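Long-range contacts in tRNA (adenine(58)-N(1))-methyltransferase catalytic subunit TRM61 C-terminal domain-containing protein (Thermoplasma acidophilum, PDB 1YB2), which probably transfers methyl groups from S-adenosyl-L-methionine to adenine in RNA, possibly at position 58 of tRNA: residues 113-118 and 139-144; 168-173 and 191-196; 183-188 and 207-212. All blocks are in the same frame, centred on the assembly; numbering follows the deposited sequence.

In the fold
Contacts 1 and 3 are buried pairings within a single sheet. Their strands 113-117 and 180-185 lie side by side, so backbone bonds such as that between Val117 and Ile184 join the two contacts directly. Both depend on parallel main-chain hydrogen bonding with mostly apolar side chains on the faces. Contact 2 lies at the surface, where a loop meets the start of helix 194-199 through a ring face, an isoleucine methyl and a bent lysine. Ile187 of contact 3 touches both Ile171 and His193 of contact 2, while Arg143 links contact 1 to 168-173. Each contact contributes one of the three acidic residues predicted to bind S-adenosyl-L-methionine: Glu142, Asp170 and Asp186.

Contact 1 of 3, residues 113-118 and 139-144; sequences DILEVG and TVVERD
Strands 113-117 and 139-141 run parallel, their axes 4.8 Å apart and inclined by 17°, with Leu115 beside Thr139, Glu116 beside Val140 and Val117 beside Val141. Four nearly straight backbone bonds zip them together. Thr139 N donates to Ile114 O and Glu116 N to Thr139 O, the latter at 2.7 Å, after which Val141 N binds Glu116 O and Gly118 N binds Val141 O. Beside the first of these bonds a water donates to Ile114 O and hydrogen-bonds Thr139 OG1 (2.7 Å).

Leu115, Val117, Thr139 and Val141 share one face of the sheet. Leu115 places CG anti to its backbone N (chi1 178°), and chi2 (64°) then turns CD1 across to the neighbouring strand. There CD1 lies 3.7 Å from Val141 CG2 and 4.0 Å from Thr139 CG2, bridging two side chains of the partner strand. On the other face Glu116 and Val140 lie alongside each other and point the same way. The extended Glu116 chain brings OE1 within 3.7 Å of Val140 CG2, while this buried oxygen is bonded to Ser125 OG of helix 123-132.

Next along the chain, Glu142 bends beyond CG and turns its carboxylate back over the glycine, with OE1 3.5 Å from Gly118 CA. OE1 also accepts from Val119 N, and OE2 takes Asp144 N at 2.9 Å on its anti side but well out of the carboxylate plane, so backbone amides from both segments' continuations hold the group. This is the first beta-alpha-beta unit of a class I methyltransferase fold, with a glycine after the first strand and an acidic residue following the paired part of the second, consistent with the predicted cofactor role of Glu142.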
loop_
_atom_site.group_PDB
_atom_site.type_symbol
_atom_site.label_atom_id
_atom_site.label_comp_id
_atom_site.label_asym_id
_atom_site.label_seq_id
_atom_site.Cartn_x
_atom_site.Cartn_y
_atom_site.Cartn_z
ATOM N N ASP A 113 2.173 -13.721 -9.768
ATOM C CA ASP A 113 1.644 -13.443 -11.101
ATOM C C ASP A 113 0.314 -12.699 -10.957
ATOM O O ASP A 113 -0.695 -13.265 -10.529
ATOM C CB ASP A 113 1.480 -14.720 -11.911
ATOM C CG ASP A 113 2.809 -15.424 -12.160
ATOM O OD1 ASP A 113 3.823 -14.751 -12.473
ATOM O OD2 ASP A 113 2.844 -16.662 -12.046
ATOM N N ILE A 114 0.334 -11.430 -11.337
ATOM C CA ILE A 114 -0.779 -10.518 -11.113
ATOM C C ILE A 114 -1.474 -10.184 -12.419
ATOM O O ILE A 114 -0.824 -9.956 -13.456
ATOM C CB ILE A 114 -0.279 -9.231 -10.389
ATOM C CG1 ILE A 114 0.327 -9.636 -9.027
ATOM C CG2 ILE A 114 -1.416 -8.174 -10.256
ATOM C CD1 ILE A 114 0.884 -8.478 -8.224
ATOM N N LEU A 115 -2.799 -10.176 -12.365
ATOM C CA LEU A 115 -3.629 -9.775 -13.489
ATOM C C LEU A 115 -4.240 -8.413 -13.165
ATOM O O LEU A 115 -4.865 -8.244 -12.116
ATOM C CB LEU A 115 -4.747 -10.810 -13.735
ATOM C CG LEU A 115 -5.723 -10.460 -14.870
ATOM C CD1 LEU A 115 -4.972 -10.441 -16.198
ATOM C CD2 LEU A 115 -6.872 -11.462 -14.928
ATOM N N GLU A 116 -4.041 -7.443 -14.054
ATOM C CA GLU A 116 -4.649 -6.137 -13.911
ATOM C C GLU A 116 -5.603 -5.891 -15.084
ATOM O O GLU A 116 -5.180 -5.835 -16.246
ATOM C CB GLU A 116 -3.547 -5.066 -13.834
ATOM C CG GLU A 116 -4.029 -3.654 -13.697
ATOM C CD GLU A 116 -2.877 -2.641 -13.612
ATOM O OE1 GLU A 116 -1.737 -2.968 -14.019
ATOM O OE2 GLU A 116 -3.123 -1.501 -13.154
ATOM N N VAL A 117 -6.886 -5.743 -14.765
ATOM C CA VAL A 117 -7.945 -5.529 -15.739
ATOM C C VAL A 117 -8.346 -4.051 -15.680
ATOM O O VAL A 117 -8.938 -3.591 -14.691
ATOM C CB VAL A 117 -9.148 -6.469 -15.469
ATOM C CG1 VAL A 117 -10.196 -6.335 -16.542
ATOM C CG2 VAL A 117 -8.670 -7.932 -15.366
ATOM N N GLY A 118 -7.981 -3.310 -16.723
ATOM C CA GLY A 118 -8.137 -1.855 -16.745
ATOM C C GLY A 118 -6.873 -1.215 -16.215
ATOM O O GLY A 118 -6.496 -1.426 -15.065
ATOM N N THR A 139 0.301 -8.948 -15.899
ATOM C CA THR A 139 -0.481 -9.036 -17.118
ATOM C C THR A 139 -1.573 -7.981 -17.119
ATOM O O THR A 139 -2.418 -7.929 -16.219
ATOM C CB THR A 139 -1.062 -10.463 -17.306
ATOM O OG1 THR A 139 0.024 -11.407 -17.283
ATOM C CG2 THR A 139 -1.826 -10.595 -18.670
ATOM N N VAL A 140 -1.556 -7.136 -18.136
ATOM C CA VAL A 140 -2.487 -6.012 -18.221
ATOM C C VAL A 140 -3.441 -6.256 -19.378
ATOM O O VAL A 140 -3.011 -6.459 -20.524
ATOM C CB VAL A 140 -1.730 -4.675 -18.426
ATOM C CG1 VAL A 140 -2.702 -3.514 -18.589
ATOM C CG2 VAL A 140 -0.779 -4.418 -17.257
ATOM N N VAL A 141 -4.733 -6.282 -19.063
ATOM C CA VAL A 141 -5.801 -6.424 -20.048
ATOM C C VAL A 141 -6.499 -5.075 -20.124
ATOM O O VAL A 141 -7.063 -4.610 -19.119
ATOM C CB VAL A 141 -6.838 -7.517 -19.627
ATOM C CG1 VAL A 141 -7.950 -7.682 -20.687
ATOM C CG2 VAL A 141 -6.155 -8.846 -19.358
ATOM N N GLU A 142 -6.427 -4.431 -21.287
ATOM C CA GLU A 142 -6.990 -3.087 -21.485
ATOM C C GLU A 142 -7.695 -2.973 -22.839
ATOM O O GLU A 142 -7.084 -3.200 -23.880
ATOM C CB GLU A 142 -5.900 -2.010 -21.344
ATOM C CG GLU A 142 -6.305 -0.577 -21.737
ATOM C CD GLU A 142 -7.523 -0.037 -20.969
ATOM O OE1 GLU A 142 -7.596 -0.213 -19.740
ATOM O OE2 GLU A 142 -8.406 0.586 -21.604
ATOM N N ARG A 143 -8.970 -2.589 -22.817
ATOM C CA ARG A 143 -9.788 -2.497 -24.042
ATOM C C ARG A 143 -9.425 -1.312 -24.951
ATOM O O ARG A 143 -9.614 -1.377 -26.168
ATOM C CB ARG A 143 -11.281 -2.454 -23.687
ATOM C CG ARG A 143 -11.704 -1.183 -22.926
ATOM C CD ARG A 143 -13.145 -1.243 -22.475
ATOM N NE ARG A 143 -13.341 -2.238 -21.420
ATOM C CZ ARG A 143 -14.504 -2.489 -20.820
ATOM N NH1 ARG A 143 -15.598 -1.806 -21.161
ATOM N NH2 ARG A 143 -14.573 -3.424 -19.877
ATOM N N ASP A 144 -8.923 -0.232 -24.364
ATOM C CA ASP A 144 -8.593 0.980 -25.115
ATOM C C ASP A 144 -7.127 0.993 -25.560
ATOM O O ASP A 144 -6.216 1.052 -24.729
ATOM C CB ASP A 144 -8.924 2.222 -24.285
ATOM C CG ASP A 144 -8.897 3.495 -25.102
ATOM O OD1 ASP A 144 -7.804 4.067 -25.309
ATOM O OD2 ASP A 144 -9.985 3.928 -25.541
HETATM O O HOH W 1 0.750 -12.071 -14.755
#

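Contact 2 of 3, residues 168-173 and 191-196; sequences RSDIAD and WNHVQK
Ile171 presses a methyl group onto the flat of the His193 ring: CG2 stands 3.6 Å from the ring centroid and 18° off its normal, a CH-pi contact shifted toward the CG side of the ring. Its closest ring atom is His193 CG, at 3.5 Å. With CG1 anti to the backbone N (chi1 -173°), the CG2 branch is the one that meets the imidazole, and CG1 turns to the lysine side. The CB of the preceding residue, Asn192, lies over the opposite face of the ring, so the imidazole is sandwiched between aliphatic groups.

Two further residues of 168-173 approach the ring obliquely around CE1. Ala172 CB comes to 3.8 Å from His193 CE1, and Asp170 OD2 to 3.7 Å from the same atom. The carboxylate and ring planes are 59° apart. OD2 is committed to its own loop, accepting Ala172 N at 2.8 Å through its anti lone pair. This closes an Asx turn that leads into helical backbone angles at 171-173, beside the histidine.

Lys196, in the first turn of helix 194-199, reaches over the same loop from a second direction. Its bent chain lays CE 3.5 Å from Ile171 O and 3.8 Å from Ala172 O, and NZ goes on to hydrogen-bond Phe174 O just beyond the segment. Ile187, in the loop after strand 180-185, also packs on His193.

Direct contact between the segments is thus apolar and CH-pi, and the polar tie, Lys196 NZ to Phe174 O, falls just past them. Asp170, a predicted cofactor ligand, is held by the Asx turn through OD2, while OD1 has a long, weak ion pair with Arg143; its carboxylate is therefore positioned without a hydrogen bond from the histidine.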
loop_
_atom_site.group_PDB
_atom_site.type_symbol
_atom_site.label_atom_id
_atom_site.label_comp_id
_atom_site.label_asym_id
_atom_site.label_seq_id
_atom_site.Cartn_x
_atom_site.Cartn_y
_atom_site.Cartn_z
ATOM N N ARG A 168 -4.627 -6.189 -25.503
ATOM C CA ARG A 168 -5.538 -5.134 -25.888
ATOM C C ARG A 168 -6.838 -5.832 -26.271
ATOM O O ARG A 168 -7.023 -6.255 -27.414
ATOM C CB ARG A 168 -4.971 -4.318 -27.067
ATOM C CG ARG A 168 -5.458 -2.862 -27.160
ATOM C CD ARG A 168 -6.973 -2.745 -27.359
ATOM N NE ARG A 168 -7.425 -3.363 -28.607
ATOM C CZ ARG A 168 -8.653 -3.844 -28.809
ATOM N NH1 ARG A 168 -9.562 -3.777 -27.846
ATOM N NH2 ARG A 168 -8.970 -4.405 -29.971
ATOM N N SER A 169 -7.721 -5.978 -25.291
ATOM C CA SER A 169 -8.985 -6.657 -25.489
ATOM C C SER A 169 -9.896 -6.349 -24.319
ATOM O O SER A 169 -9.440 -5.853 -23.276
ATOM C CB SER A 169 -8.779 -8.178 -25.593
ATOM O OG SER A 169 -8.328 -8.716 -24.363
ATOM N N ASP A 170 -11.186 -6.623 -24.503
ATOM C CA ASP A 170 -12.136 -6.636 -23.405
ATOM C C ASP A 170 -11.883 -7.908 -22.623
ATOM O O ASP A 170 -11.575 -8.958 -23.212
ATOM C CB ASP A 170 -13.577 -6.635 -23.933
ATOM C CG ASP A 170 -14.605 -6.393 -22.833
ATOM O OD1 ASP A 170 -15.119 -5.247 -22.762
ATOM O OD2 ASP A 170 -14.889 -7.334 -22.037
ATOM N N ILE A 171 -12.028 -7.814 -21.302
ATOM C CA ILE A 171 -11.860 -8.964 -20.416
ATOM C C ILE A 171 -12.743 -10.159 -20.819
ATOM O O ILE A 171 -12.334 -11.313 -20.666
ATOM C CB ILE A 171 -12.016 -8.574 -18.896
ATOM C CG1 ILE A 171 -11.674 -9.751 -17.978
ATOM C CG2 ILE A 171 -13.407 -8.040 -18.588
ATOM C CD1 ILE A 171 -10.209 -10.173 -18.037
ATOM N N ALA A 172 -13.928 -9.880 -21.358
ATOM C CA ALA A 172 -14.833 -10.945 -21.828
ATOM C C ALA A 172 -14.168 -11.849 -22.872
ATOM O O ALA A 172 -14.331 -13.075 -22.845
ATOM C CB ALA A 172 -16.119 -10.342 -22.396
ATOM N N ASP A 173 -13.410 -11.229 -23.774
ATOM C CA ASP A 173 -12.743 -11.929 -24.870
ATOM C C ASP A 173 -11.366 -12.452 -24.485
ATOM O O ASP A 173 -10.801 -13.278 -25.198
ATOM C CB ASP A 173 -12.622 -11.007 -26.081
ATOM C CG ASP A 173 -13.957 -10.420 -26.489
ATOM O OD1 ASP A 173 -14.951 -11.185 -26.538
ATOM O OD2 ASP A 173 -14.010 -9.201 -26.759
ATOM N N TRP A 191 -19.427 -6.612 -12.544
ATOM C CA TRP A 191 -20.503 -7.603 -12.337
ATOM C C TRP A 191 -20.749 -8.480 -13.572
ATOM O O TRP A 191 -21.231 -9.601 -13.454
ATOM C CB TRP A 191 -21.811 -6.948 -11.838
ATOM C CG TRP A 191 -22.228 -5.761 -12.672
ATOM C CD1 TRP A 191 -23.020 -5.779 -13.780
ATOM C CD2 TRP A 191 -21.814 -4.395 -12.496
ATOM N NE1 TRP A 191 -23.149 -4.500 -14.299
ATOM C CE2 TRP A 191 -22.415 -3.637 -13.532
ATOM C CE3 TRP A 191 -21.009 -3.738 -11.555
ATOM C CZ2 TRP A 191 -22.236 -2.258 -13.651
ATOM C CZ3 TRP A 191 -20.828 -2.368 -11.679
ATOM C CH2 TRP A 191 -21.440 -1.642 -12.723
ATOM N N ASN A 192 -20.396 -7.991 -14.753
ATOM C CA ASN A 192 -20.616 -8.752 -15.984
ATOM C C ASN A 192 -19.474 -9.696 -16.309
ATOM O O ASN A 192 -19.553 -10.454 -17.289
ATOM C CB ASN A 192 -20.854 -7.809 -17.168
ATOM C CG ASN A 192 -22.233 -7.177 -17.144
ATOM O OD1 ASN A 192 -23.222 -7.815 -16.777
ATOM N ND2 ASN A 192 -22.303 -5.915 -17.529
ATOM N N HIS A 193 -18.416 -9.655 -15.490
ATOM C CA HIS A 193 -17.188 -10.418 -15.767
ATOM C C HIS A 193 -16.644 -11.202 -14.581
ATOM O O HIS A 193 -15.525 -11.705 -14.625
ATOM C CB HIS A 193 -16.119 -9.473 -16.325
ATOM C CG HIS A 193 -16.620 -8.637 -17.461
ATOM N ND1 HIS A 193 -16.983 -9.180 -18.676
ATOM C CD2 HIS A 193 -16.855 -7.309 -17.556
ATOM C CE1 HIS A 193 -17.409 -8.218 -19.474
ATOM N NE2 HIS A 193 -17.341 -7.075 -18.819
ATOM N N VAL A 194 -17.452 -11.331 -13.530
ATOM C CA VAL A 194 -17.009 -12.027 -12.338
ATOM C C VAL A 194 -16.743 -13.517 -12.577
ATOM O O VAL A 194 -15.748 -14.024 -12.094
ATOM C CB VAL A 194 -17.906 -11.744 -11.089
ATOM C CG1 VAL A 194 -17.550 -10.389 -10.504
ATOM C CG2 VAL A 194 -19.398 -11.801 -11.437
ATOM N N GLN A 195 -17.576 -14.201 -13.358
ATOM C CA GLN A 195 -17.329 -15.622 -13.599
ATOM C C GLN A 195 -16.048 -15.838 -14.420
ATOM O O GLN A 195 -15.229 -16.694 -14.083
ATOM C CB GLN A 195 -18.538 -16.307 -14.232
ATOM C CG GLN A 195 -18.715 -17.724 -13.705
ATOM C CD GLN A 195 -20.139 -18.046 -13.276
ATOM O OE1 GLN A 195 -20.690 -19.087 -13.657
ATOM N NE2 GLN A 195 -20.744 -17.158 -12.482
ATOM N N LYS A 196 -15.881 -15.032 -15.468
ATOM C CA LYS A 196 -14.639 -14.984 -16.226
ATOM C C LYS A 196 -13.388 -14.732 -15.358
ATOM O O LYS A 196 -12.409 -15.490 -15.432
ATOM C CB LYS A 196 -14.735 -13.927 -17.326
ATOM C CG LYS A 196 -13.446 -13.743 -18.137
ATOM C CD LYS A 196 -13.065 -15.034 -18.832
ATOM C CE LYS A 196 -12.323 -14.749 -20.120
ATOM N NZ LYS A 196 -11.672 -15.982 -20.655
#

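Contact 3 of 3, residues 183-188 and 207-212; sequences VIADIP and ATFYLP
Tyr210 lies against strand 180-185 from its first side-chain atom onward. Its CB is 3.9 Å from Ala185 O, the carbonyl that also accepts Tyr210 N, and 4.1 Å from Asp186 OD1. With CG anti to the carbonyl carbon (chi1 -78°), the ring leans out over Ile184, obliquely to the partner strand: CD1 lies 4.0 Å from Ala185 O, which meets the ring at its edge, and CE1 is 4.4 Å from Ile184 CG2, which approaches obliquely. The ring also touches Ile262 of strand 258-267.

Strands 183-185 and 207-211 are parallel neighbours in the methyltransferase sheet, with helix 194-199 in the connection between them, and Asp186 follows the first strand as a predicted S-adenosyl-L-methionine ligand. Besides the tyrosine bond, Thr208 N donates to Val183 O and Ala185 N to Thr208 O. A water donating to Val183 O also pairs with Thr208 OG1. On the face away from Ile184 and Thr208, Ala185 CB packs 3.9 Å from Phe209 CD2, and Val183 CB meets Ala207 CB. Where the strands part, another water donates to both Asp186 OD1, at 2.6 Å, and Tyr210 O.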
loop_
_atom_site.group_PDB
_atom_site.type_symbol
_atom_site.label_atom_id
_atom_site.label_comp_id
_atom_site.label_asym_id
_atom_site.label_seq_id
_atom_site.Cartn_x
_atom_site.Cartn_y
_atom_site.Cartn_z
ATOM N N VAL A 183 -5.859 -10.446 -8.581
ATOM C CA VAL A 183 -6.508 -9.700 -9.647
ATOM C C VAL A 183 -6.834 -8.322 -9.120
ATOM O O VAL A 183 -7.350 -8.160 -8.000
ATOM C CB VAL A 183 -7.802 -10.350 -10.162
ATOM C CG1 VAL A 183 -8.476 -9.449 -11.205
ATOM C CG2 VAL A 183 -7.508 -11.747 -10.749
ATOM N N ILE A 184 -6.489 -7.323 -9.926
ATOM C CA ILE A 184 -6.816 -5.948 -9.618
ATOM C C ILE A 184 -7.626 -5.410 -10.787
ATOM O O ILE A 184 -7.142 -5.384 -11.933
ATOM C CB ILE A 184 -5.532 -5.124 -9.341
ATOM C CG1 ILE A 184 -4.918 -5.593 -8.010
ATOM C CG2 ILE A 184 -5.882 -3.625 -9.289
ATOM C CD1 ILE A 184 -3.424 -5.589 -7.960
ATOM N N ALA A 185 -8.869 -5.009 -10.502
ATOM C CA ALA A 185 -9.827 -4.624 -11.541
ATOM C C ALA A 185 -10.358 -3.198 -11.395
ATOM O O ALA A 185 -10.893 -2.818 -10.348
ATOM C CB ALA A 185 -10.981 -5.616 -11.579
ATOM N N ASP A 186 -10.220 -2.427 -12.472
ATOM C CA ASP A 186 -10.712 -1.064 -12.535
ATOM C C ASP A 186 -11.393 -0.934 -13.888
ATOM O O ASP A 186 -10.839 -0.374 -14.830
ATOM C CB ASP A 186 -9.542 -0.085 -12.376
ATOM C CG ASP A 186 -9.982 1.382 -12.333
ATOM O OD1 ASP A 186 -11.190 1.693 -12.163
ATOM O OD2 ASP A 186 -9.084 2.233 -12.484
ATOM N N ILE A 187 -12.574 -1.529 -13.978
ATOM C CA ILE A 187 -13.416 -1.480 -15.169
ATOM C C ILE A 187 -14.820 -1.014 -14.794
ATOM O O ILE A 187 -15.197 -1.112 -13.623
ATOM C CB ILE A 187 -13.498 -2.853 -15.897
ATOM C CG1 ILE A 187 -13.841 -3.986 -14.917
ATOM C CG2 ILE A 187 -12.214 -3.108 -16.705
ATOM C CD1 ILE A 187 -14.160 -5.304 -15.609
ATOM N N PRO A 188 -15.580 -0.479 -15.779
ATOM C CA PRO A 188 -16.939 0.035 -15.581
ATOM C C PRO A 188 -17.895 -0.995 -14.986
ATOM O O PRO A 188 -18.588 -0.698 -14.002
ATOM C CB PRO A 188 -17.400 0.378 -17.003
ATOM C CG PRO A 188 -16.186 0.570 -17.774
ATOM C CD PRO A 188 -15.146 -0.321 -17.181
ATOM N N ALA A 207 -9.222 -10.851 -5.192
ATOM C CA ALA A 207 -9.499 -9.891 -6.251
ATOM C C ALA A 207 -9.890 -8.580 -5.609
ATOM O O ALA A 207 -10.654 -8.553 -4.622
ATOM C CB ALA A 207 -10.633 -10.385 -7.162
ATOM N N THR A 208 -9.367 -7.498 -6.159
ATOM C CA THR A 208 -9.670 -6.155 -5.661
ATOM C C THR A 208 -10.389 -5.413 -6.776
ATOM O O THR A 208 -9.862 -5.342 -7.894
ATOM C CB THR A 208 -8.376 -5.387 -5.272
ATOM O OG1 THR A 208 -7.699 -6.098 -4.226
ATOM C CG2 THR A 208 -8.704 -4.006 -4.765
ATOM N N PHE A 209 -11.572 -4.866 -6.476
ATOM C CA PHE A 209 -12.374 -4.151 -7.469
ATOM C C PHE A 209 -12.489 -2.694 -7.064
ATOM O O PHE A 209 -12.881 -2.425 -5.935
ATOM C CB PHE A 209 -13.803 -4.719 -7.546
ATOM C CG PHE A 209 -13.876 -6.149 -7.980
ATOM C CD1 PHE A 209 -13.802 -7.180 -7.044
ATOM C CD2 PHE A 209 -14.035 -6.463 -9.324
ATOM C CE1 PHE A 209 -13.877 -8.520 -7.447
ATOM C CE2 PHE A 209 -14.109 -7.799 -9.739
ATOM C CZ PHE A 209 -14.011 -8.826 -8.791
ATOM N N TYR A 210 -12.173 -1.776 -7.979
ATOM C CA TYR A 210 -12.295 -0.330 -7.733
ATOM C C TYR A 210 -13.510 0.180 -8.483
ATOM O O TYR A 210 -13.613 -0.052 -9.686
ATOM C CB TYR A 210 -11.051 0.422 -8.232
ATOM C CG TYR A 210 -9.874 0.307 -7.319
ATOM C CD1 TYR A 210 -9.012 -0.799 -7.388
ATOM C CD2 TYR A 210 -9.600 1.301 -6.369
ATOM C CE1 TYR A 210 -7.897 -0.917 -6.533
ATOM C CE2 TYR A 210 -8.475 1.185 -5.500
ATOM C CZ TYR A 210 -7.643 0.074 -5.598
ATOM O OH TYR A 210 -6.557 -0.059 -4.757
ATOM N N LEU A 211 -14.447 0.815 -7.762
ATOM C CA LEU A 211 -15.666 1.383 -8.341
ATOM C C LEU A 211 -15.785 2.864 -7.926
ATOM O O LEU A 211 -15.293 3.248 -6.865
ATOM C CB LEU A 211 -16.919 0.606 -7.899
ATOM C CG LEU A 211 -17.293 -0.744 -8.537
ATOM C CD1 LEU A 211 -17.391 -0.634 -10.053
ATOM C CD2 LEU A 211 -16.332 -1.881 -8.119
ATOM N N PRO A 212 -16.385 3.707 -8.784
ATOM C CA PRO A 212 -16.408 5.128 -8.448
ATOM C C PRO A 212 -17.575 5.545 -7.545
ATOM O O PRO A 212 -17.540 6.630 -6.984
ATOM C CB PRO A 212 -16.541 5.802 -9.820
ATOM C CG PRO A 212 -17.386 4.866 -10.594
ATOM C CD PRO A 212 -17.004 3.454 -10.098
HETATM O O HOH W 2 -5.966 -8.036 -5.184
HETATM O O HOH W 3 -13.819 1.603 -11.889
HETATM O O HOH W 4 -13.795 -2.445 -11.488
#